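PDB 3IOS: disulfide bond forming protein (DsbF) from Mycobacterium tuberculosis, which probably acts outside the cell as a thioredoxin-fold disulfide oxidoreductase, oxidising reduced, unfolded secreted proteins so that they form disulfide bonds. Local coordinates for residues A[42-47]-A[72-77]. Sequence-based numbering, arbitrary orientation.
Sequences AVLWFW and TFVGVA
Strands 42-47 and 72-77 pair in parallel, axes 21° apart, through a ladder of five backbone hydrogen bonds in which Val43, Trp45 and Trp47 of the first strand alternate with Val74 and Val76 of the second as donors. The ladder is tight at Val76 N to Trp45 O (2.7 Å) and longer at its end, where Trp47 N meets Val76 O at 3.1 Å from above the carbonyl plane, 45° out of it. On the face carrying Val43 and Trp47, Val43 CB sits over the Phe73 ring, 4.0 Å from its centroid. Trp47 has CG between its backbone N and carbonyl carbon (chi1 59°), which folds the indole across the neighbouring strand; its six-membered ring receives Ala77 CB 3.4 Å from the centroid, a close CH-pi contact. At the indole edge, Trp47 NE1 lies 3.8 Å from Gly75 CA and is hydrogen-bonded to Gln99 OE1. On the opposite face, Val76 lies alongside Phe46, with Val76 CB 3.8 Å from Phe46 CD2, and Val76 CG2 meets Leu44 CD2 at 3.9 Å. Helix 52-67 links the two strands in a beta-alpha-beta unit of the thioredoxin fold and packs on Trp45 and Phe73; Trp47 touches Cys54, which with Cys51, just before the helix, makes up the CxxC pair; the crystal mixes its oxidised and reduced forms. Helix 82-91 also packs on Trp47, Trp108 lies edge-to-face with Phe46, and strand 118-122 pairs with the other edge of 42-47.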
ATOM      1  N   ALA A  42      -1.233  -2.714  -9.498  1.00 14.58           N
ATOM      2  CA  ALA A  42      -1.391  -2.042  -8.217  1.00 12.60           C
ATOM      3  C   ALA A  42      -0.251  -2.367  -7.276  1.00 12.40           C
ATOM      4  O   ALA A  42       0.422  -3.388  -7.412  1.00 13.90           O
ATOM      5  CB  ALA A  42      -2.730  -2.437  -7.578  1.00 13.96           C
ATOM      6  N   VAL A  43      -0.019  -1.467  -6.333  1.00 11.18           N
ATOM      7  CA  VAL A  43       1.021  -1.678  -5.341  1.00 12.04           C
ATOM      8  C   VAL A  43       0.444  -1.337  -3.982  1.00 12.43           C
ATOM      9  O   VAL A  43      -0.077  -0.242  -3.789  1.00 12.59           O
ATOM     10  CB  VAL A  43       2.238  -0.769  -5.577  1.00 13.65           C
ATOM     11  CG1 VAL A  43       3.254  -0.966  -4.455  1.00 15.15           C
ATOM     12  CG2 VAL A  43       2.868  -1.083  -6.921  1.00 15.95           C
ATOM     13  N   LEU A  44       0.515  -2.283  -3.053  1.00 11.42           N
ATOM     14  CA  LEU A  44       0.043  -2.029  -1.701  1.00 12.87           C
ATOM     15  C   LEU A  44       1.285  -1.859  -0.842  1.00 11.90           C
ATOM     16  O   LEU A  44       2.177  -2.709  -0.829  1.00 14.23           O
ATOM     17  CB  LEU A  44      -0.819  -3.188  -1.186  1.00 13.03           C
ATOM     18  CG  LEU A  44      -2.171  -3.294  -1.903  1.00 14.83           C
ATOM     19  CD1 LEU A  44      -2.124  -4.453  -2.891  1.00 17.68           C
ATOM     20  CD2 LEU A  44      -3.292  -3.500  -0.896  1.00 16.37           C
ATOM     21  N   TRP A  45       1.349  -0.733  -0.144  1.00 10.85           N
ATOM     22  CA  TRP A  45       2.476  -0.414   0.709  1.00 11.76           C
ATOM     23  C   TRP A  45       2.023  -0.478   2.164  1.00 12.60           C
ATOM     24  O   TRP A  45       1.199   0.328   2.602  1.00 12.21           O
ATOM     25  CB  TRP A  45       2.982   0.981   0.336  1.00 12.90           C
ATOM     26  CG  TRP A  45       3.927   1.605   1.294  1.00 12.77           C
ATOM     27  CD1 TRP A  45       5.045   1.040   1.835  1.00 14.51           C
ATOM     28  CD2 TRP A  45       3.868   2.942   1.800  1.00 12.84           C
ATOM     29  NE1 TRP A  45       5.685   1.941   2.644  1.00 15.37           N
ATOM     30  CE2 TRP A  45       4.985   3.118   2.641  1.00 15.26           C
ATOM     31  CE3 TRP A  45       2.981   4.011   1.619  1.00 14.64           C
ATOM     32  CZ2 TRP A  45       5.241   4.325   3.310  1.00 15.11           C
ATOM     33  CZ3 TRP A  45       3.236   5.214   2.285  1.00 16.61           C
ATOM     34  CH2 TRP A  45       4.358   5.357   3.119  1.00 17.04           C
ATOM     35  N   PHE A  46       2.569  -1.440   2.902  1.00 11.67           N
ATOM     36  CA  PHE A  46       2.203  -1.630   4.301  1.00 12.93           C
ATOM     37  C   PHE A  46       3.122  -0.815   5.189  1.00 12.10           C
ATOM     38  O   PHE A  46       4.344  -0.988   5.167  1.00 14.15           O
ATOM     39  CB  PHE A  46       2.280  -3.116   4.654  1.00 13.92           C
ATOM     40  CG  PHE A  46       1.422  -3.982   3.773  1.00 14.35           C
ATOM     41  CD1 PHE A  46       1.828  -4.309   2.480  1.00 13.76           C
ATOM     42  CD2 PHE A  46       0.183  -4.433   4.221  1.00 14.26           C
ATOM     43  CE1 PHE A  46       1.010  -5.072   1.649  1.00 13.36           C
ATOM     44  CE2 PHE A  46      -0.640  -5.196   3.395  1.00 16.87           C
ATOM     45  CZ  PHE A  46      -0.224  -5.514   2.106  1.00 15.54           C
ATOM     46  N   TRP A  47       2.529   0.088   5.966  1.00 11.84           N
ATOM     47  CA  TRP A  47       3.303   0.960   6.843  1.00 11.93           C
ATOM     48  C   TRP A  47       2.685   1.151   8.221  1.00 12.82           C
ATOM     49  O   TRP A  47       1.514   0.845   8.438  1.00 13.48           O
ATOM     50  CB  TRP A  47       3.504   2.342   6.187  1.00 12.45           C
ATOM     51  CG  TRP A  47       2.241   3.112   5.834  1.00 12.33           C
ATOM     52  CD1 TRP A  47       1.534   3.048   4.666  1.00 10.18           C
ATOM     53  CD2 TRP A  47       1.579   4.090   6.647  1.00 11.52           C
ATOM     54  NE1 TRP A  47       0.480   3.936   4.695  1.00 12.11           N
ATOM     55  CE2 TRP A  47       0.488   4.593   5.898  1.00 11.21           C
ATOM     56  CE3 TRP A  47       1.813   4.606   7.929  1.00 12.66           C
ATOM     57  CZ2 TRP A  47      -0.379   5.568   6.394  1.00 14.74           C
ATOM     58  CZ3 TRP A  47       0.947   5.580   8.424  1.00 13.94           C
ATOM     59  CH2 TRP A  47      -0.129   6.055   7.654  1.00 14.31           C
ATOM     60  N   THR A  72      -2.238   1.746  -9.482  1.00 16.03           N
ATOM     61  CA  THR A  72      -3.008   2.155  -8.328  1.00 14.92           C
ATOM     62  C   THR A  72      -2.194   1.852  -7.079  1.00 14.17           C
ATOM     63  O   THR A  72      -1.913   0.689  -6.788  1.00 15.07           O
ATOM     64  CB  THR A  72      -4.363   1.409  -8.270  1.00 15.41           C
ATOM     65  OG1 THR A  72      -5.156   1.766  -9.411  1.00 16.97           O
ATOM     66  CG2 THR A  72      -5.129   1.769  -7.002  1.00 15.44           C
ATOM     67  N   PHE A  73      -1.777   2.897  -6.375  1.00 13.45           N
ATOM     68  CA  PHE A  73      -1.025   2.710  -5.138  1.00 12.95           C
ATOM     69  C   PHE A  73      -2.001   2.756  -3.978  1.00 13.62           C
ATOM     70  O   PHE A  73      -2.917   3.586  -3.956  1.00 13.56           O
ATOM     71  CB  PHE A  73       0.037   3.795  -4.952  1.00 14.76           C
ATOM     72  CG  PHE A  73       1.331   3.494  -5.636  1.00 16.96           C
ATOM     73  CD1 PHE A  73       1.427   3.530  -7.024  1.00 18.51           C
ATOM     74  CD2 PHE A  73       2.458   3.155  -4.893  1.00 18.60           C
ATOM     75  CE1 PHE A  73       2.631   3.232  -7.662  1.00 18.84           C
ATOM     76  CE2 PHE A  73       3.662   2.858  -5.523  1.00 19.44           C
ATOM     77  CZ  PHE A  73       3.746   2.897  -6.911  1.00 19.53           C
ATOM     78  N   VAL A  74      -1.818   1.850  -3.023  1.00 11.26           N
ATOM     79  CA  VAL A  74      -2.680   1.799  -1.855  1.00 12.81           C
ATOM     80  C   VAL A  74      -1.830   1.634  -0.610  1.00 12.95           C
ATOM     81  O   VAL A  74      -1.127   0.631  -0.455  1.00 14.21           O
ATOM     82  CB  VAL A  74      -3.667   0.610  -1.922  1.00 13.51           C
ATOM     83  CG1 VAL A  74      -4.590   0.623  -0.700  1.00 15.22           C
ATOM     84  CG2 VAL A  74      -4.480   0.673  -3.197  1.00 14.24           C
ATOM     85  N   GLY A  75      -1.877   2.631   0.267  1.00 12.84           N
ATOM     86  CA  GLY A  75      -1.134   2.543   1.508  1.00 12.98           C
ATOM     87  C   GLY A  75      -2.003   1.754   2.466  1.00 11.91           C
ATOM     88  O   GLY A  75      -3.225   1.899   2.437  1.00 12.85           O
ATOM     89  N   VAL A  76      -1.394   0.898   3.278  1.00 10.57           N
ATOM     90  CA  VAL A  76      -2.144   0.095   4.241  1.00 12.95           C
ATOM     91  C   VAL A  76      -1.505   0.316   5.606  1.00 12.57           C
ATOM     92  O   VAL A  76      -0.543  -0.351   5.965  1.00 11.57           O
ATOM     93  CB  VAL A  76      -2.091  -1.411   3.882  1.00 13.92           C
ATOM     94  CG1 VAL A  76      -3.045  -2.191   4.786  1.00 15.29           C
ATOM     95  CG2 VAL A  76      -2.461  -1.612   2.406  1.00 14.18           C
ATOM     96  N   ALA A  77      -2.048   1.268   6.358  1.00 14.25           N
ATOM     97  CA  ALA A  77      -1.520   1.608   7.672  1.00 14.57           C
ATOM     98  C   ALA A  77      -2.013   0.661   8.748  1.00 15.81           C
ATOM     99  O   ALA A  77      -3.198   0.343   8.814  1.00 17.54           O
ATOM    100  CB  ALA A  77      -1.896   3.033   8.028  1.00 14.61           C
TER